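Local coordinates for protein computational Design of Enzyme (Synthetic construct, PDB 3TP4) that is a computationally designed enzyme on a glycosyl hydrolase scaffold, probably intended to carry an activated serine-containing catalytic triad, at residues Gly178-Trp182 with Leu245-Asp249. Coordinates in Å, arbitrary orientation, origin at the centre of the assembly. Residue numbers count along the deposited sequence, not the author numbering.
Sequences GSWFW and LDTYD. With ACY (acetic acid), chain C.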
ATOM      1  N   GLY A 178      -8.951  -9.903  -8.730  1.00 59.58           N
ATOM      2  CA  GLY A 178      -8.806 -11.275  -9.184  1.00 46.66           C
ATOM      3  C   GLY A 178      -7.477 -11.328  -9.915  1.00 46.52           C
ATOM      4  O   GLY A 178      -6.453 -11.537  -9.273  1.00 53.13           O
ATOM      5  N   SER A 179      -7.476 -11.121 -11.236  1.00 44.62           N
ATOM      6  CA  SER A 179      -6.219 -11.042 -11.998  1.00 36.83           C
ATOM      7  C   SER A 179      -5.744  -9.606 -12.227  1.00 41.25           C
ATOM      8  O   SER A 179      -4.556  -9.370 -12.504  1.00 39.18           O
ATOM      9  CB  SER A 179      -6.323 -11.767 -13.345  1.00 47.31           C
ATOM     10  OG  SER A 179      -5.847 -13.102 -13.246  1.00 50.42           O
ATOM     11  N   TRP A 180      -6.673  -8.651 -12.141  1.00 32.48           N
ATOM     12  CA  TRP A 180      -6.318  -7.245 -12.314  1.00 32.16           C
ATOM     13  C   TRP A 180      -6.445  -6.447 -11.032  1.00 25.68           C
ATOM     14  O   TRP A 180      -5.961  -5.317 -10.971  1.00 31.70           O
ATOM     15  CB  TRP A 180      -7.145  -6.575 -13.419  1.00 28.61           C
ATOM     16  CG  TRP A 180      -7.078  -7.282 -14.729  1.00 30.38           C
ATOM     17  CD1 TRP A 180      -8.093  -7.980 -15.345  1.00 28.44           C
ATOM     18  CD2 TRP A 180      -5.939  -7.381 -15.595  1.00 25.68           C
ATOM     19  NE1 TRP A 180      -7.652  -8.488 -16.543  1.00 32.32           N
ATOM     20  CE2 TRP A 180      -6.335  -8.138 -16.723  1.00 32.02           C
ATOM     21  CE3 TRP A 180      -4.625  -6.895 -15.533  1.00 26.37           C
ATOM     22  CZ2 TRP A 180      -5.461  -8.426 -17.780  1.00 32.75           C
ATOM     23  CZ3 TRP A 180      -3.755  -7.182 -16.581  1.00 35.36           C
ATOM     24  CH2 TRP A 180      -4.181  -7.940 -17.692  1.00 34.43           C
ATOM     25  N   PHE A 181      -7.129  -7.008 -10.034  1.00 24.13           N
ATOM     26  CA  PHE A 181      -7.111  -6.461  -8.675  1.00 24.15           C
ATOM     27  C   PHE A 181      -7.659  -5.032  -8.523  1.00 28.47           C
ATOM     28  O   PHE A 181      -7.140  -4.262  -7.710  1.00 27.99           O
ATOM     29  CB  PHE A 181      -5.675  -6.504  -8.092  1.00 27.06           C
ATOM     30  CG  PHE A 181      -5.004  -7.860  -8.180  1.00 31.50           C
ATOM     31  CD1 PHE A 181      -5.152  -8.795  -7.167  1.00 34.52           C
ATOM     32  CD2 PHE A 181      -4.205  -8.185  -9.267  1.00 29.85           C
ATOM     33  CE1 PHE A 181      -4.526 -10.037  -7.246  1.00 32.18           C
ATOM     34  CE2 PHE A 181      -3.577  -9.425  -9.356  1.00 31.49           C
ATOM     35  CZ  PHE A 181      -3.736 -10.352  -8.343  1.00 31.71           C
ATOM     36  N   TRP A 182      -8.687  -4.653  -9.280  1.00 24.88           N
ATOM     37  CA  TRP A 182      -9.302  -3.352  -9.032  1.00 23.75           C
ATOM     38  C   TRP A 182     -10.288  -3.509  -7.885  1.00 23.40           C
ATOM     39  O   TRP A 182     -11.095  -4.436  -7.887  1.00 29.27           O
ATOM     40  CB  TRP A 182     -10.086  -2.835 -10.245  1.00 22.49           C
ATOM     41  CG  TRP A 182      -9.326  -2.595 -11.514  1.00 23.17           C
ATOM     42  CD1 TRP A 182      -8.185  -3.221 -11.940  1.00 21.93           C
ATOM     43  CD2 TRP A 182      -9.685  -1.669 -12.541  1.00 21.80           C
ATOM     44  NE1 TRP A 182      -7.818  -2.735 -13.175  1.00 21.56           N
ATOM     45  CE2 TRP A 182      -8.720  -1.779 -13.563  1.00 21.39           C
ATOM     46  CE3 TRP A 182     -10.732  -0.755 -12.695  1.00 24.93           C
ATOM     47  CZ2 TRP A 182      -8.774  -1.008 -14.729  1.00 21.05           C
ATOM     48  CZ3 TRP A 182     -10.780   0.015 -13.846  1.00 27.70           C
ATOM     49  CH2 TRP A 182      -9.814  -0.117 -14.848  1.00 23.55           C
ATOM     50  N   LEU A 245       1.439  -1.494  -8.981  1.00 25.64           N
ATOM     51  CA  LEU A 245       0.770  -2.091 -10.129  1.00 23.87           C
ATOM     52  C   LEU A 245       0.659  -3.573  -9.844  1.00 27.93           C
ATOM     53  O   LEU A 245       1.649  -4.211  -9.467  1.00 25.93           O
ATOM     54  CB  LEU A 245       1.606  -1.917 -11.401  1.00 20.28           C
ATOM     55  CG  LEU A 245       0.933  -2.399 -12.689  1.00 24.24           C
ATOM     56  CD1 LEU A 245      -0.073  -1.340 -13.179  1.00 23.76           C
ATOM     57  CD2 LEU A 245       1.983  -2.681 -13.780  1.00 22.68           C
ATOM     58  N   ASP A 246      -0.535  -4.125 -10.034  1.00 26.73           N
ATOM     59  CA  ASP A 246      -0.796  -5.534  -9.747  1.00 24.19           C
ATOM     60  C   ASP A 246      -1.317  -6.225 -11.000  1.00 30.13           C
ATOM     61  O   ASP A 246      -2.392  -5.886 -11.497  1.00 28.93           O
ATOM     62  CB  ASP A 246      -1.829  -5.661  -8.623  1.00 25.71           C
ATOM     63  CG  ASP A 246      -1.446  -4.863  -7.388  1.00 33.15           C
ATOM     64  OD1 ASP A 246      -0.282  -4.950  -6.946  1.00 24.29           O
ATOM     65  OD2 ASP A 246      -2.305  -4.132  -6.867  1.00 45.05           O
ATOM     66  N   THR A 247      -0.560  -7.194 -11.505  1.00 26.70           N
ATOM     67  CA  THR A 247      -0.923  -7.863 -12.742  1.00 29.74           C
ATOM     68  C   THR A 247      -0.537  -9.331 -12.719  1.00 28.67           C
ATOM     69  O   THR A 247       0.650  -9.671 -12.630  1.00 25.79           O
ATOM     70  CB  THR A 247      -0.231  -7.210 -13.952  1.00 31.14           C
ATOM     71  OG1 THR A 247      -0.629  -5.841 -14.039  1.00 33.53           O
ATOM     72  CG2 THR A 247      -0.625  -7.920 -15.233  1.00 29.83           C
ATOM     73  N   TYR A 248      -1.543 -10.198 -12.785  1.00 27.25           N
ATOM     74  CA  TYR A 248      -1.317 -11.628 -12.935  1.00 29.80           C
ATOM     75  C   TYR A 248      -1.745 -12.026 -14.342  1.00 32.13           C
ATOM     76  O   TYR A 248      -2.667 -11.440 -14.897  1.00 28.68           O
ATOM     77  CB  TYR A 248      -2.100 -12.421 -11.890  1.00 30.79           C
ATOM     78  CG  TYR A 248      -1.428 -12.498 -10.535  1.00 36.51           C
ATOM     79  CD1 TYR A 248      -0.623 -11.468 -10.069  1.00 31.66           C
ATOM     80  CD2 TYR A 248      -1.585 -13.614  -9.729  1.00 42.97           C
ATOM     81  CE1 TYR A 248       0.005 -11.550  -8.822  1.00 29.66           C
ATOM     82  CE2 TYR A 248      -0.968 -13.699  -8.486  1.00 47.79           C
ATOM     83  CZ  TYR A 248      -0.174 -12.662  -8.040  1.00 38.97           C
ATOM     84  OH  TYR A 248       0.446 -12.758  -6.808  1.00 35.32           O
ATOM     85  N   ASP A 249      -1.055 -12.999 -14.928  1.00 28.60           N
ATOM     86  CA  ASP A 249      -1.387 -13.477 -16.270  1.00 27.61           C
ATOM     87  C   ASP A 249      -1.006 -14.941 -16.383  1.00 34.67           C
ATOM     88  O   ASP A 249      -0.045 -15.388 -15.745  1.00 29.07           O
ATOM     89  CB  ASP A 249      -0.662 -12.650 -17.344  1.00 29.28           C
ATOM     90  CG  ASP A 249      -0.507 -13.405 -18.678  1.00 39.07           C
ATOM     91  OD1 ASP A 249      -1.401 -13.306 -19.552  1.00 35.88           O
ATOM     92  OD2 ASP A 249       0.526 -14.086 -18.858  1.00 31.91           O
TER
HETATM   93  C   ACY C 476     -10.107  -9.158 -12.963  1.00 54.80           C
HETATM   94  O   ACY C 476      -9.360  -8.480 -12.188  1.00 41.15           O
HETATM   95  OXT ACY C 476     -11.200  -8.675 -13.386  1.00 60.29           O
HETATM   96  CH3 ACY C 476      -9.646 -10.480 -13.490  1.00 42.58           C
HETATM   97  O   HOH W   1      -4.867  -3.549  -6.271  1.00 27.78           O
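In this TIM-barrel domain of the glycosyl hydrolase 26 family, the loop that follows strand 168-174 folds back over the end of strand 242-249. One backbone hydrogen bond ties them, from Tyr248 N to Ser179 O at 3.1 Å and almost straight. Phe181 and Tyr248 bury the largest areas here. The Phe181 backbone takes up left-handed helical angles and its CA-to-CB bond points toward the strand; with chi1 in m, CD2 comes to 3.5 Å from Asp246 CB. The ring edge meets one face of the Tyr248 ring in a T-shaped stack, centroids 5.1 Å apart and planes at 74°. Tyr248 rests against Phe331 as well and lies near, without touching, Ser70, His37 and Glu320, a probable Ser-His-Glu triad. Trp180 starts out pointing away, yet its m rotamer swings the indole back until CZ3 sits 3.5 Å from Thr247 CG2. Ser179 OG, with chi1 between wells at -94°, is hydrogen-bonded to Ser286 OG. The Asp246 carboxylate makes a salt bridge with Arg171 and a hydrogen bond with Thr281. The O of water 1 lies 2.7 Å from Asp246 OD2 and 2.8 Å from Phe181 O, while an acetic acid molecule, probably from the crystallisation liquor, accepts from Trp180 N, 2.7 Å from its O atom.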